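Local coordinates for sugar ABC transporter (Sugar-binding protein) (Bacillus halodurans, PDB 4YO7) that binds myo-inositol between its two lobes and probably hands it to a sugar ABC transporter, at residues S51-D56 with I106-D111; N96-N101 with A125-I130; A142-G147 with E302-A307; D255-G260 with K275-V280. All coordinates share one frame; numbering follows the deposited sequence.

Interaction 1 (S51-D56 with I106-D111); sequences SISNLD and IVNPVD. With INS (1,2,3,4,5,6-hexahydroxy-cyclohexane), chain F.
Asn108 reaches across to Ile52 and Ser53 where two neighbouring parallel strands run out into loops. The strands are joined up to this point by Ser51 N to Ile106 O at 2.8 Å and by Asn108 N to Ser51 O at 3.0 Å. Beyond it the asparagine side chain takes over from the backbone. Its CB lies 3.9 Å from Ile52 CA, and CG, anti to the backbone N (chi1 170°), turns the amide toward Ser53. At the tip, OD1 is gripped twice: Ser53 N donates in the carbonyl plane on a lone pair at 3.0 Å, while the hydroxyl Ser53 OG donates at 2.7 Å, tilted 23° from that plane. The other arm, ND2, gives a hydrogen to Ala132 O on the next strand, so both halves of the buried amide are used and its flip is fixed. Leucine at this position would probably leave Ser53 N and OG without their shared acceptor and Ala132 O without its donor. Serine suits its place because it is small and brings a second donor. Farther along, Asp56 N-caps helix 57-70 and grasps inositol with both oxygens: INS O1 meets Asp56 OD2 at 2.7 Å and INS O2 meets Asp56 OD1 at 2.8 Å. Such loops at the carboxyl edge of a parallel sheet form the sugar site of periplasmic binding proteins.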
loop_
_atom_site.group_PDB
_atom_site.type_symbol
_atom_site.label_atom_id
_atom_site.label_comp_id
_atom_site.label_asym_id
_atom_site.label_seq_id
_atom_site.Cartn_x
_atom_site.Cartn_y
_atom_site.Cartn_z
ATOM N N SER A 51 -2.721 -15.441 -1.809
ATOM C CA SER A 51 -3.322 -15.008 -0.549
ATOM C C SER A 51 -3.101 -13.522 -0.374
ATOM O O SER A 51 -1.986 -13.094 -0.095
ATOM C CB SER A 51 -2.744 -15.772 0.639
ATOM O OG SER A 51 -3.273 -15.281 1.880
ATOM N N ILE A 52 -4.181 -12.752 -0.539
ATOM C CA ILE A 52 -4.110 -11.312 -0.354
ATOM C C ILE A 52 -4.460 -11.020 1.107
ATOM O O ILE A 52 -5.252 -11.733 1.693
ATOM C CB ILE A 52 -5.041 -10.571 -1.340
ATOM C CG1 ILE A 52 -4.682 -9.086 -1.422
ATOM C CG2 ILE A 52 -6.519 -10.780 -1.005
ATOM C CD1 ILE A 52 -5.241 -8.404 -2.652
ATOM N N SER A 53 -3.836 -10.015 1.712
ATOM C CA SER A 53 -4.089 -9.743 3.135
ATOM C C SER A 53 -5.553 -9.448 3.436
ATOM O O SER A 53 -6.074 -9.926 4.435
ATOM C CB SER A 53 -3.219 -8.575 3.645
ATOM O OG SER A 53 -3.538 -7.372 2.988
ATOM N N ASN A 54 -6.185 -8.652 2.583
ATOM C CA ASN A 54 -7.580 -8.265 2.727
ATOM C C ASN A 54 -7.947 -7.434 1.518
ATOM O O ASN A 54 -7.068 -7.071 0.737
ATOM C CB ASN A 54 -7.838 -7.517 4.057
ATOM C CG ASN A 54 -7.385 -6.063 4.050
ATOM O OD1 ASN A 54 -6.269 -5.708 3.630
ATOM N ND2 ASN A 54 -8.245 -5.215 4.561
ATOM N N LEU A 55 -9.240 -7.170 1.347
ATOM C CA LEU A 55 -9.725 -6.397 0.207
ATOM C C LEU A 55 -10.073 -4.970 0.619
ATOM O O LEU A 55 -11.227 -4.545 0.568
ATOM C CB LEU A 55 -10.917 -7.109 -0.434
ATOM C CG LEU A 55 -10.508 -8.459 -1.041
ATOM C CD1 LEU A 55 -11.759 -9.213 -1.475
ATOM C CD2 LEU A 55 -9.565 -8.310 -2.211
ATOM N N ASP A 56 -9.057 -4.215 1.008
ATOM C CA ASP A 56 -9.276 -2.822 1.367
ATOM C C ASP A 56 -9.343 -1.948 0.101
ATOM O O ASP A 56 -9.329 -2.478 -1.018
ATOM C CB ASP A 56 -8.215 -2.349 2.376
ATOM C CG ASP A 56 -6.778 -2.412 1.854
ATOM O OD1 ASP A 56 -6.542 -2.145 0.665
ATOM O OD2 ASP A 56 -5.852 -2.679 2.677
ATOM N N ILE A 106 1.614 -16.545 -4.564
ATOM C CA ILE A 106 1.674 -15.088 -4.402
ATOM C C ILE A 106 1.096 -14.768 -3.031
ATOM O O ILE A 106 -0.048 -15.138 -2.740
ATOM C CB ILE A 106 0.880 -14.311 -5.485
ATOM C CG1 ILE A 106 1.377 -14.662 -6.886
ATOM C CG2 ILE A 106 0.975 -12.795 -5.223
ATOM C CD1 ILE A 106 0.493 -14.106 -7.998
ATOM N N VAL A 107 1.889 -14.084 -2.198
ATOM C CA VAL A 107 1.430 -13.588 -0.893
ATOM C C VAL A 107 1.592 -12.077 -0.761
ATOM O O VAL A 107 2.624 -11.520 -1.097
ATOM C CB VAL A 107 2.199 -14.236 0.279
ATOM C CG1 VAL A 107 1.820 -13.610 1.628
ATOM C CG2 VAL A 107 1.925 -15.716 0.318
ATOM N N ASN A 108 0.534 -11.450 -0.266
ATOM C CA ASN A 108 0.529 -10.076 0.244
ATOM C C ASN A 108 0.451 -10.149 1.811
ATOM O O ASN A 108 -0.612 -10.429 2.343
ATOM C CB ASN A 108 -0.671 -9.375 -0.409
ATOM C CG ASN A 108 -0.983 -8.040 0.170
ATOM O OD1 ASN A 108 -2.026 -7.864 0.774
ATOM N ND2 ASN A 108 -0.114 -7.051 -0.075
ATOM N N PRO A 109 1.588 -10.002 2.538
ATOM C CA PRO A 109 1.591 -10.473 3.941
ATOM C C PRO A 109 0.765 -9.651 4.908
ATOM O O PRO A 109 0.849 -8.440 4.902
ATOM C CB PRO A 109 3.052 -10.371 4.378
ATOM C CG PRO A 109 3.826 -9.921 3.199
ATOM C CD PRO A 109 2.952 -9.730 2.028
ATOM N N VAL A 110 0.027 -10.341 5.761
ATOM C CA VAL A 110 -0.734 -9.706 6.815
ATOM C C VAL A 110 0.167 -8.958 7.783
ATOM O O VAL A 110 -0.162 -7.851 8.193
ATOM C CB VAL A 110 -1.593 -10.760 7.538
ATOM C CG1 VAL A 110 -2.216 -10.205 8.832
ATOM C CG2 VAL A 110 -2.660 -11.259 6.566
ATOM N N ASP A 111 1.311 -9.525 8.137
ATOM C CA ASP A 111 2.228 -8.826 9.037
ATOM C C ASP A 111 3.664 -9.284 8.822
ATOM O O ASP A 111 3.912 -10.303 8.200
ATOM C CB ASP A 111 1.808 -9.012 10.499
ATOM C CG ASP A 111 2.083 -10.414 11.030
ATOM O OD1 ASP A 111 1.119 -11.181 11.164
ATOM O OD2 ASP A 111 3.248 -10.754 11.325
HETATM C C1 INS F . -2.478 -1.351 2.340
HETATM C C2 INS F . -3.504 -0.296 1.944
HETATM C C3 INS F . -2.784 1.035 1.728
HETATM C C4 INS F . -1.718 0.921 0.632
HETATM C C5 INS F . -0.712 -0.184 1.019
HETATM C C6 INS F . -1.441 -1.502 1.240
HETATM O O1 INS F . -3.121 -2.642 2.532
HETATM O O2 INS F . -4.113 -0.716 0.725
HETATM O O3 INS F . -3.808 2.005 1.358
HETATM O O4 INS F . -0.990 2.153 0.533
HETATM O O5 INS F . 0.207 -0.356 -0.074
HETATM O O6 INS F . -0.441 -2.503 1.678
#

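Interaction 2 (N96-N101 with A125-I130); sequences NFISRN and AGIPII
Ile98, on the last turn of helix 87-100, faces Ala125 and Ile127; no hydrogen bond crosses the contact, which rests mainly on apolar carbons. Its beta-branch forks round the alanine methyl: Ile98 CG2 stands 3.7 Å from Ala125 CB, and Ile98 CG1 stands 4.1 Å from the same CB. The fork is set by chi1 of -68°, which places CG1 beside the backbone N and CG2 anti to it, a usual choice for isoleucine in a helix. The alanine methyl is small enough to sit against both branches of Ile98, so the end of helix 112-125 can come close. Ile127 comes from another direction. Its side chain stretches out toward the helix end, and its terminal CD1 touches the backbone, 3.9 Å from Ile98 CA, with Ile98 CG1 at 4.3 Å. The amide oxygen Asn101 OD1 borders the same methyl, 4.2 Å from Ile127 CD1. Phe97, one residue before Ile98, sends its ring instead to Ile79 and Ile105 over the sheet, while Met121 and Val122 of helix 112-125 extend the apolar layer around Ile98 and Ile127. Both helices finish in Schellman motifs: Asn101 and Gly126 take the positive phi that closes each one, which glycine does without strain and asparagine tolerates better than most residues. Two helices side by side on one face of a parallel sheet, each leading into its next strand, are the repeating beta-alpha-beta crossover of this Rossmann-like lobe.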
loop_
_atom_site.group_PDB
_atom_site.type_symbol
_atom_site.label_atom_id
_atom_site.label_comp_id
_atom_site.label_asym_id
_atom_site.label_seq_id
_atom_site.Cartn_x
_atom_site.Cartn_y
_atom_site.Cartn_z
ATOM N N ASN A 96 -2.110 -24.937 2.817
ATOM C CA ASN A 96 -2.960 -25.622 1.852
ATOM C C ASN A 96 -2.363 -25.589 0.455
ATOM O O ASN A 96 -2.342 -26.595 -0.245
ATOM C CB ASN A 96 -4.370 -25.011 1.852
ATOM C CG ASN A 96 -5.303 -25.698 0.868
ATOM O OD1 ASN A 96 -5.486 -25.235 -0.238
ATOM N ND2 ASN A 96 -5.879 -26.813 1.267
ATOM N N PHE A 97 -1.857 -24.434 0.048
ATOM C CA PHE A 97 -1.183 -24.341 -1.246
ATOM C C PHE A 97 0.018 -25.284 -1.331
ATOM O O PHE A 97 0.228 -25.920 -2.345
ATOM C CB PHE A 97 -0.712 -22.918 -1.532
ATOM C CG PHE A 97 -1.809 -21.882 -1.605
ATOM C CD1 PHE A 97 -3.116 -22.188 -1.948
ATOM C CD2 PHE A 97 -1.472 -20.547 -1.377
ATOM C CE1 PHE A 97 -4.077 -21.177 -2.011
ATOM C CE2 PHE A 97 -2.421 -19.566 -1.438
ATOM C CZ PHE A 97 -3.712 -19.874 -1.762
ATOM N N ILE A 98 0.809 -25.386 -0.261
ATOM C CA ILE A 98 1.928 -26.316 -0.231
ATOM C C ILE A 98 1.429 -27.753 -0.334
ATOM O O ILE A 98 1.957 -28.533 -1.118
ATOM C CB ILE A 98 2.751 -26.145 1.040
ATOM C CG1 ILE A 98 3.461 -24.795 0.993
ATOM C CG2 ILE A 98 3.754 -27.276 1.193
ATOM C CD1 ILE A 98 4.109 -24.382 2.308
ATOM N N SER A 99 0.398 -28.084 0.420
ATOM C CA SER A 99 -0.076 -29.461 0.424
ATOM C C SER A 99 -0.676 -29.902 -0.919
ATOM O O SER A 99 -0.636 -31.091 -1.254
ATOM C CB SER A 99 -1.069 -29.681 1.546
ATOM O OG SER A 99 -2.355 -29.155 1.285
ATOM N N ARG A 100 -1.225 -28.942 -1.657
ATOM C CA ARG A 100 -1.750 -29.151 -3.007
ATOM C C ARG A 100 -0.650 -29.259 -4.056
ATOM O O ARG A 100 -0.902 -29.671 -5.193
ATOM C CB ARG A 100 -2.672 -27.990 -3.411
ATOM C CG ARG A 100 -4.030 -27.938 -2.791
ATOM C CD ARG A 100 -4.632 -26.574 -3.141
ATOM N NE ARG A 100 -6.038 -26.445 -2.739
ATOM C CZ ARG A 100 -7.077 -26.671 -3.536
ATOM N NH1 ARG A 100 -6.893 -27.045 -4.795
ATOM N NH2 ARG A 100 -8.313 -26.532 -3.070
ATOM N N ASN A 101 0.559 -28.850 -3.671
ATOM C CA ASN A 101 1.721 -28.752 -4.548
ATOM C C ASN A 101 1.501 -27.796 -5.716
ATOM O O ASN A 101 1.763 -28.136 -6.877
ATOM C CB ASN A 101 2.160 -30.136 -5.059
ATOM C CG ASN A 101 3.623 -30.168 -5.443
ATOM O OD1 ASN A 101 4.427 -29.395 -4.911
ATOM N ND2 ASN A 101 3.981 -31.044 -6.370
ATOM N N ALA A 125 9.509 -25.960 1.025
ATOM C CA ALA A 125 8.676 -26.796 0.157
ATOM C C ALA A 125 9.166 -26.817 -1.281
ATOM O O ALA A 125 8.701 -27.612 -2.084
ATOM C CB ALA A 125 7.211 -26.320 0.203
ATOM N N GLY A 126 10.081 -25.909 -1.617
ATOM C CA GLY A 126 10.638 -25.839 -2.949
ATOM C C GLY A 126 9.684 -25.236 -3.964
ATOM O O GLY A 126 9.758 -25.551 -5.146
ATOM N N ILE A 127 8.780 -24.373 -3.502
ATOM C CA ILE A 127 7.783 -23.728 -4.367
ATOM C C ILE A 127 8.143 -22.243 -4.477
ATOM O O ILE A 127 8.451 -21.613 -3.490
ATOM C CB ILE A 127 6.352 -23.899 -3.801
ATOM C CG1 ILE A 127 5.984 -25.388 -3.703
ATOM C CG2 ILE A 127 5.313 -23.149 -4.638
ATOM C CD1 ILE A 127 4.642 -25.655 -3.009
ATOM N N PRO A 128 8.158 -21.684 -5.690
ATOM C CA PRO A 128 8.416 -20.233 -5.771
ATOM C C PRO A 128 7.381 -19.391 -5.041
ATOM O O PRO A 128 6.189 -19.655 -5.108
ATOM C CB PRO A 128 8.365 -19.929 -7.269
ATOM C CG PRO A 128 8.364 -21.229 -7.977
ATOM C CD PRO A 128 8.041 -22.325 -7.016
ATOM N N ILE A 129 7.846 -18.350 -4.365
ATOM C CA ILE A 129 6.939 -17.442 -3.665
ATOM C C ILE A 129 7.232 -15.990 -4.066
ATOM O O ILE A 129 8.362 -15.475 -3.932
ATOM C CB ILE A 129 7.024 -17.624 -2.156
ATOM C CG1 ILE A 129 6.068 -16.607 -1.474
ATOM C CG2 ILE A 129 8.458 -17.565 -1.638
ATOM C CD1 ILE A 129 5.678 -16.966 -0.129
ATOM N N ILE A 130 6.189 -15.368 -4.589
ATOM C CA ILE A 130 6.230 -13.993 -5.041
ATOM C C ILE A 130 5.562 -13.165 -3.956
ATOM O O ILE A 130 4.436 -13.456 -3.573
ATOM C CB ILE A 130 5.464 -13.795 -6.380
ATOM C CG1 ILE A 130 5.975 -14.718 -7.518
ATOM C CG2 ILE A 130 5.466 -12.314 -6.807
ATOM C CD1 ILE A 130 7.425 -15.099 -7.530
#

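Interaction 3 (A142-G147 with E302-A307); sequences ATAFVG and EDVEDA
Val146 and Ala307 form a parallel beta bridge that adds the late strand 307-308 to the edge of the six-stranded sheet, beside strand 144-147. Two backbone hydrogen bonds hold it: Ala307 N gives to Phe145 O at 2.9 Å, and Gly147 N gives to Ala307 O at 3.1 Å. A CA-H...O contact from Val146 CA to Ala307 O, 3.4 Å, reinforces the second. Gly147 suits its extended backbone, since a side chain there would run into the ring of Phe145.

The apolar contacts lie before and at the bridge. Val304 brings CG2 3.7 Å from Thr143 CG2 and 3.9 Å from Ala144 CB. Threonine serves two sides, its methyl facing Val304 while OG1 bonds to Ile129 N on the neighbouring strand. The small Ala144 and Ala307 let the chains draw close, and Ala307 CB packs beside Val146 CG2. Helix 284-299 covers Val146, Val304 and Ala307.

The remaining link is made by a side chain. Asp306 reaches its carboxylate across to strand 144-147, with CG anti to its own carbonyl carbon (chi1 -63°), to take the amide that a regular parallel pairing would give to Glu305 O. Phe145 N meets Asp306 OD1 at 2.9 Å, coming from above the carboxylate, 54° out of its plane.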
loop_
_atom_site.group_PDB
_atom_site.type_symbol
_atom_site.label_atom_id
_atom_site.label_comp_id
_atom_site.label_asym_id
_atom_site.label_seq_id
_atom_site.Cartn_x
_atom_site.Cartn_y
_atom_site.Cartn_z
ATOM N N ALA A 142 12.499 -14.416 -0.414
ATOM C CA ALA A 142 11.436 -14.811 -1.312
ATOM C C ALA A 142 11.977 -14.909 -2.729
ATOM O O ALA A 142 13.107 -14.537 -2.986
ATOM C CB ALA A 142 10.272 -13.819 -1.247
ATOM N N THR A 143 11.177 -15.422 -3.657
ATOM C CA THR A 143 11.653 -15.599 -5.034
ATOM C C THR A 143 11.691 -14.268 -5.780
ATOM O O THR A 143 12.577 -14.025 -6.581
ATOM C CB THR A 143 10.780 -16.578 -5.793
ATOM O OG1 THR A 143 10.610 -17.730 -4.978
ATOM C CG2 THR A 143 11.412 -16.978 -7.123
ATOM N N ALA A 144 10.725 -13.408 -5.491
ATOM C CA ALA A 144 10.715 -12.053 -6.042
ATOM C C ALA A 144 9.762 -11.187 -5.253
ATOM O O ALA A 144 8.857 -11.700 -4.609
ATOM C CB ALA A 144 10.316 -12.063 -7.537
ATOM N N PHE A 145 9.996 -9.877 -5.330
ATOM C CA PHE A 145 9.107 -8.856 -4.760
ATOM C C PHE A 145 8.587 -7.977 -5.884
ATOM O O PHE A 145 9.369 -7.531 -6.736
ATOM C CB PHE A 145 9.826 -7.971 -3.723
ATOM C CG PHE A 145 8.955 -6.882 -3.169
ATOM C CD1 PHE A 145 7.948 -7.190 -2.269
ATOM C CD2 PHE A 145 9.106 -5.563 -3.574
ATOM C CE1 PHE A 145 7.116 -6.208 -1.780
ATOM C CE2 PHE A 145 8.278 -4.557 -3.049
ATOM C CZ PHE A 145 7.286 -4.884 -2.158
ATOM N N VAL A 146 7.278 -7.752 -5.872
ATOM C CA VAL A 146 6.604 -6.846 -6.805
ATOM C C VAL A 146 5.863 -5.798 -5.992
ATOM O O VAL A 146 4.945 -6.122 -5.253
ATOM C CB VAL A 146 5.614 -7.593 -7.726
ATOM C CG1 VAL A 146 4.930 -6.618 -8.646
ATOM C CG2 VAL A 146 6.358 -8.645 -8.537
ATOM N N GLY A 147 6.292 -4.551 -6.105
ATOM C CA GLY A 147 5.699 -3.490 -5.312
ATOM C C GLY A 147 6.434 -2.191 -5.499
ATOM O O GLY A 147 7.092 -1.994 -6.497
ATOM N N GLU A 302 11.154 -20.652 -15.041
ATOM C CA GLU A 302 12.097 -19.581 -15.335
ATOM C C GLU A 302 12.526 -18.878 -14.057
ATOM O O GLU A 302 11.722 -18.745 -13.133
ATOM C CB GLU A 302 11.472 -18.545 -16.277
ATOM C CG GLU A 302 10.998 -19.113 -17.604
ATOM C CD GLU A 302 10.324 -18.064 -18.478
ATOM O OE1 GLU A 302 10.752 -16.890 -18.437
ATOM O OE2 GLU A 302 9.363 -18.412 -19.201
ATOM N N ASP A 303 13.764 -18.404 -14.028
ATOM C CA ASP A 303 14.190 -17.512 -12.950
ATOM C C ASP A 303 13.567 -16.140 -13.160
ATOM O O ASP A 303 13.489 -15.636 -14.270
ATOM C CB ASP A 303 15.713 -17.417 -12.862
ATOM C CG ASP A 303 16.333 -18.697 -12.304
ATOM O OD1 ASP A 303 16.180 -18.982 -11.093
ATOM O OD2 ASP A 303 16.947 -19.434 -13.085
ATOM N N VAL A 304 13.094 -15.565 -12.074
ATOM C CA VAL A 304 12.409 -14.286 -12.120
ATOM C C VAL A 304 13.208 -13.243 -11.352
ATOM O O VAL A 304 14.246 -13.526 -10.762
ATOM C CB VAL A 304 10.970 -14.410 -11.552
ATOM C CG1 VAL A 304 10.153 -15.338 -12.430
ATOM C CG2 VAL A 304 10.991 -14.902 -10.142
ATOM N N GLU A 305 12.735 -12.018 -11.395
ATOM C CA GLU A 305 13.390 -10.955 -10.674
ATOM C C GLU A 305 12.353 -9.993 -10.130
ATOM O O GLU A 305 11.178 -10.023 -10.528
ATOM C CB GLU A 305 14.371 -10.230 -11.586
ATOM C CG GLU A 305 13.713 -9.619 -12.795
ATOM C CD GLU A 305 14.723 -9.021 -13.763
ATOM O OE1 GLU A 305 15.704 -9.720 -14.097
ATOM O OE2 GLU A 305 14.538 -7.855 -14.184
ATOM N N ASP A 306 12.802 -9.152 -9.217
ATOM C CA ASP A 306 11.926 -8.134 -8.621
ATOM C C ASP A 306 11.377 -7.167 -9.659
ATOM O O ASP A 306 12.010 -6.892 -10.681
ATOM C CB ASP A 306 12.665 -7.318 -7.589
ATOM C CG ASP A 306 13.157 -8.133 -6.401
ATOM O OD1 ASP A 306 12.741 -9.292 -6.216
ATOM O OD2 ASP A 306 13.948 -7.562 -5.623
ATOM N N ALA A 307 10.221 -6.597 -9.360
ATOM C CA ALA A 307 9.690 -5.484 -10.124
ATOM C C ALA A 307 9.330 -4.361 -9.171
ATOM O O ALA A 307 8.357 -4.458 -8.442
ATOM C CB ALA A 307 8.497 -5.925 -10.913
#

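Interaction 4 (D255-G260 with K275-V280); sequences DVIVAG and KLDVTV. With MG (magnesium ion), chain C.
Val258, Gly260 and Asp277 bury the most surface where strand 257-259 meets 275-280. The carboxylate of Asp277 stands in for a backbone acceptor. Its CG stands anti to the carbonyl carbon (chi1 -60°), and OD2 accepts Val258 N at 2.8 Å, nearly straight at 168° and on the anti side. In return Asp277 N donates to Val258 O at 3.0 Å, with a weak second bond from Val278 N. The same OD2 takes a hydrogen from a magnesium-bound water at 2.6 Å, and OD1 receives one from another. The aspartate is thus a second-shell residue of the magnesium site, reaching the metal through its waters; the direct protein ligands are Val256 O, at 2.3 Å, and Leu253 O. With the carboxylate cut back to an alanine methyl, Val258 N would probably lose its acceptor and two metal-bound waters would be less firmly oriented.

Val258 also crosses Leu276 at about a right angle, CG1 to Leu276 CD1 at 3.9 Å. Gly260 contributes bare backbone: its N gives to Val278 O at 3.0 Å, and its O receives a CA-H...O contact from Thr279 CA at 3.2 Å.

Strand 257-259, bonded to strand 231-234, ends the four-stranded sheet; Val258 faces helix 237-249, Ala259 faces helix 150-164, and strand 279-281 goes on to pair with strand 312-314.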
loop_
_atom_site.group_PDB
_atom_site.type_symbol
_atom_site.label_atom_id
_atom_site.label_comp_id
_atom_site.label_asym_id
_atom_site.label_seq_id
_atom_site.Cartn_x
_atom_site.Cartn_y
_atom_site.Cartn_z
ATOM N N ASP A 255 -8.109 25.763 6.120
ATOM C CA ASP A 255 -6.993 26.186 6.972
ATOM C C ASP A 255 -5.891 25.140 7.133
ATOM O O ASP A 255 -4.890 25.381 7.811
ATOM C CB ASP A 255 -7.511 26.552 8.359
ATOM C CG ASP A 255 -8.310 27.831 8.354
ATOM O OD1 ASP A 255 -7.690 28.906 8.486
ATOM O OD2 ASP A 255 -9.549 27.760 8.209
ATOM N N VAL A 256 -6.087 23.969 6.542
ATOM C CA VAL A 256 -5.185 22.850 6.767
ATOM C C VAL A 256 -4.858 22.188 5.432
ATOM O O VAL A 256 -5.750 21.963 4.631
ATOM C CB VAL A 256 -5.822 21.814 7.749
ATOM C CG1 VAL A 256 -4.932 20.666 7.989
ATOM C CG2 VAL A 256 -6.096 22.471 9.079
ATOM N N ILE A 257 -3.577 21.909 5.192
ATOM C CA ILE A 257 -3.160 21.127 4.036
ATOM C C ILE A 257 -3.384 19.644 4.382
ATOM O O ILE A 257 -3.039 19.216 5.476
ATOM C CB ILE A 257 -1.672 21.414 3.684
ATOM C CG1 ILE A 257 -1.531 22.858 3.184
ATOM C CG2 ILE A 257 -1.132 20.425 2.638
ATOM C CD1 ILE A 257 -0.110 23.270 2.896
ATOM N N VAL A 258 -3.991 18.879 3.471
ATOM C CA VAL A 258 -4.200 17.439 3.672
ATOM C C VAL A 258 -3.473 16.660 2.587
ATOM O O VAL A 258 -3.561 16.982 1.401
ATOM C CB VAL A 258 -5.703 17.070 3.661
ATOM C CG1 VAL A 258 -5.916 15.592 3.993
ATOM C CG2 VAL A 258 -6.460 17.949 4.653
ATOM N N ALA A 259 -2.775 15.622 3.016
ATOM C CA ALA A 259 -2.015 14.760 2.115
ATOM C C ALA A 259 -2.281 13.286 2.393
ATOM O O ALA A 259 -2.387 12.863 3.551
ATOM C CB ALA A 259 -0.534 15.075 2.239
ATOM N N GLY A 260 -2.336 12.501 1.307
ATOM C CA GLY A 260 -2.445 11.050 1.376
ATOM C C GLY A 260 -1.448 10.362 0.460
ATOM O O GLY A 260 -0.586 11.022 -0.136
ATOM N N LYS A 275 -10.361 19.416 -2.002
ATOM C CA LYS A 275 -10.278 19.011 -0.598
ATOM C C LYS A 275 -8.960 18.362 -0.214
ATOM O O LYS A 275 -8.545 18.462 0.936
ATOM C CB LYS A 275 -11.411 18.042 -0.264
ATOM C CG LYS A 275 -12.808 18.612 -0.588
ATOM C CD LYS A 275 -13.888 17.574 -0.329
ATOM C CE LYS A 275 -15.280 18.074 -0.755
ATOM N NZ LYS A 275 -16.366 17.275 -0.117
ATOM N N LEU A 276 -8.327 17.688 -1.169
ATOM C CA LEU A 276 -7.085 16.944 -0.946
ATOM C C LEU A 276 -5.990 17.633 -1.721
ATOM O O LEU A 276 -6.116 17.799 -2.932
ATOM C CB LEU A 276 -7.227 15.478 -1.393
ATOM C CG LEU A 276 -6.011 14.569 -1.166
ATOM C CD1 LEU A 276 -5.731 14.370 0.305
ATOM C CD2 LEU A 276 -6.196 13.219 -1.848
ATOM N N ASP A 277 -4.933 18.044 -1.025
ATOM C CA ASP A 277 -3.865 18.847 -1.637
ATOM C C ASP A 277 -2.791 18.028 -2.335
ATOM O O ASP A 277 -2.249 18.467 -3.350
ATOM C CB ASP A 277 -3.202 19.730 -0.578
ATOM C CG ASP A 277 -4.188 20.686 0.070
ATOM O OD1 ASP A 277 -4.478 21.731 -0.541
ATOM O OD2 ASP A 277 -4.699 20.368 1.159
ATOM N N VAL A 278 -2.487 16.856 -1.780
ATOM C CA VAL A 278 -1.362 16.044 -2.217
ATOM C C VAL A 278 -1.736 14.588 -2.121
ATOM O O VAL A 278 -2.344 14.175 -1.136
ATOM C CB VAL A 278 -0.112 16.302 -1.341
ATOM C CG1 VAL A 278 1.057 15.396 -1.765
ATOM C CG2 VAL A 278 0.299 17.761 -1.365
ATOM N N THR A 279 -1.404 13.797 -3.135
ATOM C CA THR A 279 -1.326 12.372 -2.924
ATOM C C THR A 279 -0.195 11.840 -3.772
ATOM O O THR A 279 0.552 12.603 -4.387
ATOM C CB THR A 279 -2.690 11.649 -3.199
ATOM O OG1 THR A 279 -2.574 10.254 -2.881
ATOM C CG2 THR A 279 -3.159 11.778 -4.624
ATOM N N VAL A 280 -0.021 10.530 -3.729
ATOM C CA VAL A 280 1.085 9.881 -4.391
ATOM C C VAL A 280 0.576 8.597 -5.030
ATOM O O VAL A 280 0.105 7.701 -4.342
ATOM C CB VAL A 280 2.234 9.566 -3.417
ATOM C CG1 VAL A 280 3.413 8.937 -4.171
ATOM C CG2 VAL A 280 2.682 10.823 -2.669
HETATM MG MG MG C . -7.220 22.368 2.920
HETATM O O HOH W 1 -7.180 20.600 1.810
HETATM O O HOH W 2 -5.909 23.511 1.736
HETATM O O HOH W 3 -8.414 22.985 1.323
#

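Interactions 1, 2 and 3 share the six-stranded parallel sheet of one lobe, their centres 16 to 17 Å apart. Interactions 1 and 2 alternate along the chain and meet where Val107 N lies 3.0 Å from Ile130 O; interactions 2 and 3 meet where Ile129 O lies 2.8 Å from Thr143 N, so neighbouring strands carry all three. Interaction 3 joins segments 155 residues apart, because the chain builds the other lobe before returning. Interaction 4 belongs to that excursion, on the edge of the four-stranded sheet, with its centre about 27 Å from that of interaction 1 and 42 Å from that of interaction 2. Inositol is bound by residues of both lobes.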